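Malonyl acyl carrier protein transacylase (Streptococcus pneumoniae, PDB 3IM8) probably transfers the malonyl group of malonyl-CoA to holo-acyl carrier protein, giving the malonyl-ACP used in fatty acid synthesis. Local coordinates at residues L40-L44 with R45-D49; R176-E179 with L180-E183; A298-V301 with A302-K306. One frame throughout, in Å; residues are numbered along the deposited sequence.

Contact 1: L40-L44 with R45-D49; sequences LGYDL and RYLID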
ATOM      1  N   LEU A  40      -0.485  16.639  12.317  1.00 25.99           N
ATOM      2  CA  LEU A  40      -1.254  15.706  13.146  1.00 26.15           C
ATOM      3  C   LEU A  40      -1.701  16.233  14.522  1.00 26.56           C
ATOM      4  O   LEU A  40      -2.697  15.805  15.032  1.00 27.78           O
ATOM      5  CB  LEU A  40      -0.410  14.441  13.343  1.00 26.09           C
ATOM      6  CG  LEU A  40      -0.134  13.792  11.989  1.00 25.48           C
ATOM      7  CD1 LEU A  40       0.997  12.761  12.091  1.00 24.63           C
ATOM      8  CD2 LEU A  40      -1.392  13.139  11.479  1.00 23.06           C
ATOM      9  N   GLY A  41      -0.959  17.145  15.140  1.00 28.10           N
ATOM     10  CA  GLY A  41      -1.292  17.632  16.482  1.00 28.51           C
ATOM     11  C   GLY A  41      -0.778  16.711  17.581  1.00 29.19           C
ATOM     12  O   GLY A  41      -1.282  16.734  18.722  1.00 30.28           O
ATOM     13  N   TYR A  42       0.208  15.875  17.238  1.00 28.45           N
ATOM     14  CA  TYR A  42       0.882  14.968  18.206  1.00 26.87           C
ATOM     15  C   TYR A  42       2.257  14.531  17.662  1.00 26.52           C
ATOM     16  O   TYR A  42       2.558  14.624  16.449  1.00 26.44           O
ATOM     17  CB  TYR A  42       0.015  13.765  18.582  1.00 26.52           C
ATOM     18  CG  TYR A  42      -0.242  12.830  17.428  1.00 26.07           C
ATOM     19  CD1 TYR A  42       0.791  12.013  16.909  1.00 24.84           C
ATOM     20  CD2 TYR A  42      -1.513  12.755  16.854  1.00 25.25           C
ATOM     21  CE1 TYR A  42       0.546  11.131  15.826  1.00 25.02           C
ATOM     22  CE2 TYR A  42      -1.769  11.890  15.805  1.00 26.57           C
ATOM     23  CZ  TYR A  42      -0.735  11.085  15.297  1.00 25.25           C
ATOM     24  OH  TYR A  42      -1.012  10.265  14.273  1.00 24.59           O
ATOM     25  N   ASP A  43       3.106  14.100  18.582  1.00 25.81           N
ATOM     26  CA  ASP A  43       4.477  13.773  18.281  1.00 25.73           C
ATOM     27  C   ASP A  43       4.476  12.417  17.581  1.00 24.74           C
ATOM     28  O   ASP A  43       4.401  11.410  18.273  1.00 23.94           O
ATOM     29  CB  ASP A  43       5.283  13.703  19.614  1.00 27.33           C
ATOM     30  CG  ASP A  43       6.799  13.451  19.402  1.00 28.41           C
ATOM     31  OD1 ASP A  43       7.259  13.024  18.330  1.00 29.37           O
ATOM     32  OD2 ASP A  43       7.532  13.659  20.371  1.00 33.63           O
ATOM     33  N   LEU A  44       4.549  12.396  16.233  1.00 23.37           N
ATOM     34  CA  LEU A  44       4.626  11.127  15.483  1.00 22.24           C
ATOM     35  C   LEU A  44       5.939  10.352  15.697  1.00 22.67           C
ATOM     36  O   LEU A  44       5.983   9.104  15.626  1.00 22.57           O
ATOM     37  CB  LEU A  44       4.377  11.345  13.980  1.00 20.43           C
ATOM     38  CG  LEU A  44       4.412  10.141  13.007  1.00 18.57           C
ATOM     39  CD1 LEU A  44       3.327   9.122  13.299  1.00 15.29           C
ATOM     40  CD2 LEU A  44       4.305  10.650  11.534  1.00 10.15           C
ATOM     41  N   ARG A  45       7.022  11.074  15.945  1.00 23.14           N
ATOM     42  CA  ARG A  45       8.314  10.419  16.116  1.00 23.48           C
ATOM     43  C   ARG A  45       8.275   9.559  17.422  1.00 24.48           C
ATOM     44  O   ARG A  45       8.711   8.380  17.452  1.00 23.41           O
ATOM     45  CB  ARG A  45       9.409  11.498  16.184  1.00 23.29           C
ATOM     46  CG  ARG A  45      10.811  11.020  16.586  1.00 22.86           C
ATOM     47  CD  ARG A  45      11.482  10.343  15.378  1.00 23.52           C
ATOM     48  NE  ARG A  45      11.283   8.871  15.311  1.00 19.87           N
ATOM     49  CZ  ARG A  45      11.194   8.174  14.192  1.00 19.31           C
ATOM     50  NH1 ARG A  45      11.265   8.789  13.013  1.00 20.41           N
ATOM     51  NH2 ARG A  45      11.018   6.858  14.253  1.00 17.74           N
ATOM     52  N   TYR A  46       7.781  10.178  18.499  1.00 24.92           N
ATOM     53  CA  TYR A  46       7.563   9.472  19.765  1.00 25.76           C
ATOM     54  C   TYR A  46       6.577   8.284  19.591  1.00 25.29           C
ATOM     55  O   TYR A  46       6.813   7.167  20.066  1.00 25.11           O
ATOM     56  CB  TYR A  46       7.029  10.452  20.805  1.00 26.83           C
ATOM     57  CG  TYR A  46       6.837   9.791  22.147  1.00 30.74           C
ATOM     58  CD1 TYR A  46       7.952   9.415  22.935  1.00 34.52           C
ATOM     59  CD2 TYR A  46       5.555   9.509  22.620  1.00 33.72           C
ATOM     60  CE1 TYR A  46       7.783   8.753  24.179  1.00 37.29           C
ATOM     61  CE2 TYR A  46       5.358   8.876  23.845  1.00 38.07           C
ATOM     62  CZ  TYR A  46       6.465   8.491  24.626  1.00 39.34           C
ATOM     63  OH  TYR A  46       6.228   7.868  25.839  1.00 39.70           O
ATOM     64  N   LEU A  47       5.476   8.506  18.867  1.00 24.54           N
ATOM     65  CA  LEU A  47       4.548   7.383  18.585  1.00 22.82           C
ATOM     66  C   LEU A  47       5.284   6.240  17.926  1.00 22.16           C
ATOM     67  O   LEU A  47       5.208   5.082  18.374  1.00 22.00           O
ATOM     68  CB  LEU A  47       3.371   7.847  17.714  1.00 22.06           C
ATOM     69  CG  LEU A  47       2.215   6.895  17.406  1.00 23.66           C
ATOM     70  CD1 LEU A  47       0.938   7.658  17.083  1.00 23.83           C
ATOM     71  CD2 LEU A  47       2.580   5.988  16.280  1.00 24.88           C
ATOM     72  N   ILE A  48       6.025   6.547  16.865  1.00 20.88           N
ATOM     73  CA  ILE A  48       6.707   5.495  16.127  1.00 20.35           C
ATOM     74  C   ILE A  48       7.748   4.735  17.007  1.00 20.69           C
ATOM     75  O   ILE A  48       7.939   3.494  16.896  1.00 20.33           O
ATOM     76  CB  ILE A  48       7.353   6.036  14.768  1.00 20.46           C
ATOM     77  CG1 ILE A  48       6.254   6.380  13.735  1.00 20.45           C
ATOM     78  CG2 ILE A  48       8.242   4.979  14.152  1.00 17.80           C
ATOM     79  CD1 ILE A  48       6.712   7.398  12.627  1.00 23.25           C
ATOM     80  N   ASP A  49       8.434   5.486  17.849  1.00 20.61           N
ATOM     81  CA  ASP A  49       9.507   4.968  18.662  1.00 21.31           C
ATOM     82  C   ASP A  49       9.092   4.235  19.966  1.00 23.87           C
ATOM     83  O   ASP A  49       9.914   3.472  20.539  1.00 22.79           O
ATOM     84  CB  ASP A  49      10.413   6.137  19.049  1.00 21.21           C
ATOM     85  CG  ASP A  49      11.126   6.725  17.871  1.00 20.61           C
ATOM     86  OD1 ASP A  49      11.210   6.045  16.829  1.00 20.51           O
ATOM     87  OD2 ASP A  49      11.616   7.845  17.989  1.00 23.10           O
TER

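Contact 2: R176-E179 with L180-E183; sequences RAVE and LLQE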
ATOM      1  N   ARG A 176     -17.072 -20.241   2.776  1.00 28.24           N
ATOM      2  CA  ARG A 176     -17.713 -20.965   1.653  1.00 28.11           C
ATOM      3  C   ARG A 176     -16.770 -20.930   0.449  1.00 28.00           C
ATOM      4  O   ARG A 176     -16.516 -21.983  -0.188  1.00 28.55           O
ATOM      5  CB  ARG A 176     -19.149 -20.403   1.368  1.00 28.34           C
ATOM      6  CG  ARG A 176     -20.011 -21.034   0.199  1.00 31.56           C
ATOM      7  CD  ARG A 176     -20.365 -22.584   0.216  1.00 35.58           C
ATOM      8  NE  ARG A 176     -20.901 -22.999  -1.126  1.00 39.11           N
ATOM      9  CZ  ARG A 176     -20.745 -24.199  -1.720  1.00 37.67           C
ATOM     10  NH1 ARG A 176     -20.081 -25.179  -1.127  1.00 34.15           N
ATOM     11  NH2 ARG A 176     -21.272 -24.429  -2.924  1.00 39.75           N
ATOM     12  N   ALA A 177     -16.204 -19.742   0.160  1.00 27.34           N
ATOM     13  CA  ALA A 177     -15.135 -19.593  -0.851  1.00 26.12           C
ATOM     14  C   ALA A 177     -13.942 -20.562  -0.741  1.00 27.02           C
ATOM     15  O   ALA A 177     -13.552 -21.135  -1.733  1.00 28.19           O
ATOM     16  CB  ALA A 177     -14.642 -18.152  -0.881  1.00 25.27           C
ATOM     17  N   VAL A 178     -13.332 -20.733   0.436  1.00 27.92           N
ATOM     18  CA  VAL A 178     -12.184 -21.675   0.563  1.00 28.72           C
ATOM     19  C   VAL A 178     -12.606 -23.131   0.406  1.00 28.73           C
ATOM     20  O   VAL A 178     -11.867 -23.938  -0.142  1.00 27.44           O
ATOM     21  CB  VAL A 178     -11.310 -21.517   1.888  1.00 29.41           C
ATOM     22  CG1 VAL A 178     -10.535 -20.188   1.909  1.00 31.79           C
ATOM     23  CG2 VAL A 178     -12.104 -21.695   3.154  1.00 30.56           C
ATOM     24  N   GLU A 179     -13.823 -23.446   0.856  1.00 30.39           N
ATOM     25  CA  GLU A 179     -14.390 -24.795   0.670  1.00 31.43           C
ATOM     26  C   GLU A 179     -14.463 -25.035  -0.818  1.00 31.46           C
ATOM     27  O   GLU A 179     -14.040 -26.083  -1.324  1.00 32.27           O
ATOM     28  CB  GLU A 179     -15.783 -24.870   1.314  1.00 32.40           C
ATOM     29  CG  GLU A 179     -16.566 -26.173   1.041  1.00 35.71           C
ATOM     30  CD  GLU A 179     -18.023 -26.063   1.440  1.00 40.53           C
ATOM     31  OE1 GLU A 179     -18.265 -25.756   2.635  1.00 44.71           O
ATOM     32  OE2 GLU A 179     -18.927 -26.277   0.567  1.00 40.64           O
ATOM     33  N   LEU A 180     -14.957 -24.042  -1.558  1.00 31.89           N
ATOM     34  CA  LEU A 180     -15.024 -24.213  -3.001  1.00 31.15           C
ATOM     35  C   LEU A 180     -13.610 -24.314  -3.573  1.00 30.50           C
ATOM     36  O   LEU A 180     -13.374 -25.117  -4.459  1.00 29.65           O
ATOM     37  CB  LEU A 180     -15.844 -23.094  -3.639  1.00 31.31           C
ATOM     38  CG  LEU A 180     -17.359 -23.259  -3.538  1.00 32.42           C
ATOM     39  CD1 LEU A 180     -18.006 -21.901  -3.831  1.00 33.05           C
ATOM     40  CD2 LEU A 180     -17.870 -24.380  -4.488  1.00 31.99           C
ATOM     41  N   LEU A 181     -12.662 -23.530  -3.040  1.00 30.88           N
ATOM     42  CA  LEU A 181     -11.249 -23.620  -3.498  1.00 31.23           C
ATOM     43  C   LEU A 181     -10.596 -25.004  -3.223  1.00 33.40           C
ATOM     44  O   LEU A 181      -9.916 -25.556  -4.097  1.00 33.92           O
ATOM     45  CB  LEU A 181     -10.400 -22.458  -2.926  1.00 29.24           C
ATOM     46  CG  LEU A 181     -10.804 -21.036  -3.427  1.00 27.72           C
ATOM     47  CD1 LEU A 181     -10.568 -19.857  -2.430  1.00 26.39           C
ATOM     48  CD2 LEU A 181     -10.243 -20.699  -4.784  1.00 22.13           C
ATOM     49  N   GLN A 182     -10.741 -25.538  -2.011  1.00 35.53           N
ATOM     50  CA  GLN A 182     -10.186 -26.879  -1.683  1.00 38.01           C
ATOM     51  C   GLN A 182     -10.744 -27.927  -2.658  1.00 39.18           C
ATOM     52  O   GLN A 182      -9.988 -28.708  -3.262  1.00 40.37           O
ATOM     53  CB  GLN A 182     -10.529 -27.278  -0.241  1.00 37.82           C
ATOM     54  CG  GLN A 182      -9.805 -26.433   0.831  1.00 39.14           C
ATOM     55  CD  GLN A 182     -10.478 -26.410   2.229  1.00 38.46           C
ATOM     56  OE1 GLN A 182     -11.661 -26.674   2.381  1.00 38.61           O
ATOM     57  NE2 GLN A 182      -9.707 -26.064   3.238  1.00 38.20           N
ATOM     58  N   GLU A 183     -12.064 -27.937  -2.820  1.00 40.33           N
ATOM     59  CA  GLU A 183     -12.703 -28.833  -3.774  1.00 42.26           C
ATOM     60  C   GLU A 183     -12.014 -28.703  -5.126  1.00 41.92           C
ATOM     61  O   GLU A 183     -11.510 -29.681  -5.678  1.00 41.86           O
ATOM     62  CB  GLU A 183     -14.192 -28.509  -3.904  1.00 43.09           C
ATOM     63  CG  GLU A 183     -15.109 -29.697  -3.668  1.00 46.37           C
ATOM     64  CD  GLU A 183     -16.573 -29.347  -3.845  1.00 51.43           C
ATOM     65  OE1 GLU A 183     -16.918 -28.732  -4.876  1.00 51.42           O
ATOM     66  OE2 GLU A 183     -17.379 -29.687  -2.954  1.00 54.71           O
TER
HETATM   67  O   HOH W   1     -19.814 -27.278  -3.222  1.00 44.66           O

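Contact 3: A298-V301 with A302-K306; sequences ASLV and ALLEK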
ATOM      1  N   ALA A 298      21.618   0.258   6.853  1.00 28.14           N
ATOM      2  CA  ALA A 298      22.223  -0.868   6.090  1.00 28.03           C
ATOM      3  C   ALA A 298      21.709  -0.955   4.649  1.00 27.11           C
ATOM      4  O   ALA A 298      22.492  -1.002   3.702  1.00 26.82           O
ATOM      5  CB  ALA A 298      21.988  -2.224   6.832  1.00 29.18           C
ATOM      6  N   SER A 299      20.384  -0.966   4.484  1.00 26.59           N
ATOM      7  CA  SER A 299      19.786  -1.044   3.131  1.00 25.45           C
ATOM      8  C   SER A 299      20.103   0.189   2.245  1.00 24.79           C
ATOM      9  O   SER A 299      20.186   0.085   0.986  1.00 24.85           O
ATOM     10  CB  SER A 299      18.255  -1.342   3.204  1.00 25.87           C
ATOM     11  OG  SER A 299      17.524  -0.439   4.039  1.00 25.03           O
ATOM     12  N   LEU A 300      20.298   1.342   2.886  1.00 24.02           N
ATOM     13  CA  LEU A 300      20.671   2.577   2.169  1.00 25.21           C
ATOM     14  C   LEU A 300      22.075   2.379   1.554  1.00 26.19           C
ATOM     15  O   LEU A 300      22.282   2.628   0.359  1.00 26.11           O
ATOM     16  CB  LEU A 300      20.690   3.783   3.128  1.00 25.41           C
ATOM     17  CG  LEU A 300      20.717   5.251   2.626  1.00 26.83           C
ATOM     18  CD1 LEU A 300      21.853   6.067   3.158  1.00 30.01           C
ATOM     19  CD2 LEU A 300      20.495   5.489   1.082  1.00 24.19           C
ATOM     20  N   VAL A 301      23.009   1.907   2.372  1.00 27.86           N
ATOM     21  CA  VAL A 301      24.413   1.646   1.948  1.00 29.47           C
ATOM     22  C   VAL A 301      24.470   0.575   0.864  1.00 29.96           C
ATOM     23  O   VAL A 301      25.092   0.794  -0.145  1.00 30.90           O
ATOM     24  CB  VAL A 301      25.305   1.308   3.123  1.00 29.42           C
ATOM     25  CG1 VAL A 301      26.724   0.846   2.627  1.00 31.57           C
ATOM     26  CG2 VAL A 301      25.440   2.528   4.011  1.00 29.88           C
ATOM     27  N   ALA A 302      23.758  -0.543   1.041  1.00 31.52           N
ATOM     28  CA  ALA A 302      23.696  -1.591   0.012  1.00 32.19           C
ATOM     29  C   ALA A 302      23.249  -1.044  -1.348  1.00 32.46           C
ATOM     30  O   ALA A 302      23.716  -1.511  -2.377  1.00 33.06           O
ATOM     31  CB  ALA A 302      22.795  -2.756   0.457  1.00 32.06           C
ATOM     32  N   LEU A 303      22.367  -0.043  -1.343  1.00 32.42           N
ATOM     33  CA  LEU A 303      21.899   0.598  -2.568  1.00 33.08           C
ATOM     34  C   LEU A 303      22.965   1.560  -3.077  1.00 34.07           C
ATOM     35  O   LEU A 303      23.411   1.466  -4.242  1.00 33.19           O
ATOM     36  CB  LEU A 303      20.562   1.326  -2.336  1.00 32.32           C
ATOM     37  CG  LEU A 303      19.696   2.050  -3.386  1.00 30.82           C
ATOM     38  CD1 LEU A 303      19.836   3.519  -3.254  1.00 31.54           C
ATOM     39  CD2 LEU A 303      19.874   1.600  -4.818  1.00 27.24           C
ATOM     40  N   LEU A 304      23.398   2.458  -2.191  1.00 35.43           N
ATOM     41  CA  LEU A 304      24.348   3.513  -2.583  1.00 37.28           C
ATOM     42  C   LEU A 304      25.694   2.953  -3.129  1.00 37.84           C
ATOM     43  O   LEU A 304      26.287   3.557  -4.030  1.00 37.99           O
ATOM     44  CB  LEU A 304      24.625   4.513  -1.444  1.00 37.61           C
ATOM     45  CG  LEU A 304      23.561   5.483  -0.890  1.00 38.09           C
ATOM     46  CD1 LEU A 304      24.128   6.274   0.280  1.00 36.74           C
ATOM     47  CD2 LEU A 304      23.024   6.429  -1.938  1.00 39.26           C
ATOM     48  N   GLU A 305      26.147   1.805  -2.615  1.00 38.07           N
ATOM     49  CA  GLU A 305      27.462   1.258  -3.015  1.00 38.36           C
ATOM     50  C   GLU A 305      27.519   0.794  -4.472  1.00 38.60           C
ATOM     51  O   GLU A 305      28.610   0.506  -4.990  1.00 37.79           O
ATOM     52  CB  GLU A 305      27.965   0.163  -2.061  1.00 38.23           C
ATOM     53  CG  GLU A 305      27.202  -1.114  -2.105  1.00 37.86           C
ATOM     54  CD  GLU A 305      27.597  -2.084  -1.002  1.00 38.98           C
ATOM     55  OE1 GLU A 305      27.298  -3.278  -1.160  1.00 39.36           O
ATOM     56  OE2 GLU A 305      28.199  -1.691   0.022  1.00 40.21           O
ATOM     57  N   LYS A 306      26.341   0.754  -5.111  1.00 38.93           N
ATOM     58  CA  LYS A 306      26.183   0.440  -6.533  1.00 39.77           C
ATOM     59  C   LYS A 306      26.224   1.731  -7.390  1.00 40.32           C
ATOM     60  O   LYS A 306      26.275   1.673  -8.608  1.00 40.29           O
ATOM     61  CB  LYS A 306      24.884  -0.341  -6.748  1.00 39.59           C
ATOM     62  CG  LYS A 306      24.782  -1.592  -5.865  1.00 40.25           C
ATOM     63  CD  LYS A 306      23.609  -2.515  -6.257  1.00 42.96           C
ATOM     64  CE  LYS A 306      22.236  -1.811  -6.089  1.00 44.14           C
ATOM     65  NZ  LYS A 306      21.014  -2.690  -6.081  1.00 44.13           N
TER

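Contact 1: L40-L44 with R45-D49
Ile48 N donates to Leu44 O over 2.8 Å in the first turn of helix 44-50. Its side chain follows the same route: Ile48 CD1 packs on Leu44 CG at 3.6 Å. Asp43 stands at the N-cap. A chi1 of -176° swings its carboxylate beside its own carbonyl carbon and back over the helix start, where OD1 takes the Tyr46 N-H in a nearly straight bond of 2.9 Å (176° at the hydrogen). The donor approaches from well above the carboxylate plane. OD2 lies beside Tyr46 CB, 3.3 Å away, and the Tyr46 ring leads away from segment 40-44. The Asp43 carbonyl is used as well, its O receiving Leu47 N at 3.2 Å. Before the cap, CE1 of the Tyr42 ring meets Leu47 CD1 at 3.7 Å. Leu44 and Leu47 rest on helix 58-78, which Ile48 also reaches. One turn on, Arg45 holds Asp49 side-on, NE to OD2 and NH2 to OD1 (2.7 Å), and Arg20 adds a second charge partner at Asp49 OD2. The Asp43 carboxylate thus answers a backbone N-H that has no earlier carbonyl in the helix, and its negative charge probably suits the positive end of the helix dipole.

Contact 2: R176-E179 with L180-E183
Arg176 to Glu183 form regular alpha-helix: the N-H groups of Leu180, Leu181, Gln182 and Glu183 bond to the carbonyls of Arg176, Ala177, Val178 and Glu179, shortest at Gln182 N to Val178 O (2.7 Å). They belong to helix 171-184, the second helix of the small ferredoxin-like beta-alpha-beta-beta-alpha-beta subdomain. Leu180 and Arg176 meet on one flank, a turn apart. The Arg176 chain starts with CG anti to its N (chi1 180°), bends at chi2, and then runs along the helix until one face of its guanidinium covers Leu180. CG of Leu180 lies 3.9 Å above that plane, over its centre, and Leu180 CD2 comes to 3.7 Å from Arg176 NH2. A charged group is thus spread flat over an apolar side chain, which itself touches Lys147 of helix 138-148, with its edge left to polar partners. Glu179 lies at this edge and pairs with Arg176 as a salt bridge, although the modelled separation is too short to be trusted in detail. Leu181 and Val178 lie on another flank, turned to the sheet. Val178 CG1 and Leu181 CD1 touch only loosely at 4.4 Å, both residues reaching strand 129-134, while Leu181 also packs on Ile141 and Ala144 of helix 138-148. Water 1 also sits at the guanidinium edge, accepting from Arg176 NH1 at 3.0 Å and donating a weak bond of 3.4 Å to Glu183 OE2.

Contact 3: A298-V301 with A302-K306
Leu300 and Leu304 meet on the packed face of helix 297-304, the last helix of the chain, which follows edge strand 290-294 of the parallel sheet in the alpha/beta subdomain. The two leucines cross branch to branch: Leu300 CD2 lies 3.6 Å from Leu304 CG, and the two CD1 methyls of Leu300 and Leu304 are 3.7 Å apart. A chi1 of -165° sends Leu300 CG toward its carbonyl side, and an unusual chi2 of -124° sets the two methyls against Leu304. Leu304 N bonds to Leu300 O at 2.8 Å, in the carbonyl plane. Leu300 and Leu303 continue inward to Val294 of the strand and Leu76 of helix 58-78, while Ser299 OG is tied to Asp296 OD1 and Glu295 N just before it. The opposite character belongs to the exposed Val301 and Glu305. There the side chains cross at about a right angle and merely brush, Val301 CG1 to Glu305 OE2 at 3.9 Å; the firmer link between the two residues is the backbone bond of Glu305 N to Val301 O (2.9 Å). Leu303 N divides its hydrogen between two carbonyls: it meets Ser299 O at 3.2 Å from above the carbonyl plane, and Leu300 O in a weak second bond.

Contacts 1 and 2 lie on opposite sides of the chain's centre, with their own centres about 43 Å apart; contact 3 is about 44 Å from contact 2 but only about 28 Å from contact 1, centre to centre. Contacts 1 and 3 share a neighbour: helix 58-78 receives Leu44, Leu47 and Ile48 along its earlier turns and Leu300 and Leu303 at Leu76 near its end. The two contacts themselves do not touch, their nearest atoms being about 14 Å apart. Contact 2 belongs to the separate ferredoxin-like subdomain. All three are away from the predicted active-site residues Ser90 and His199, which in this family lie in the cleft between the two subdomains.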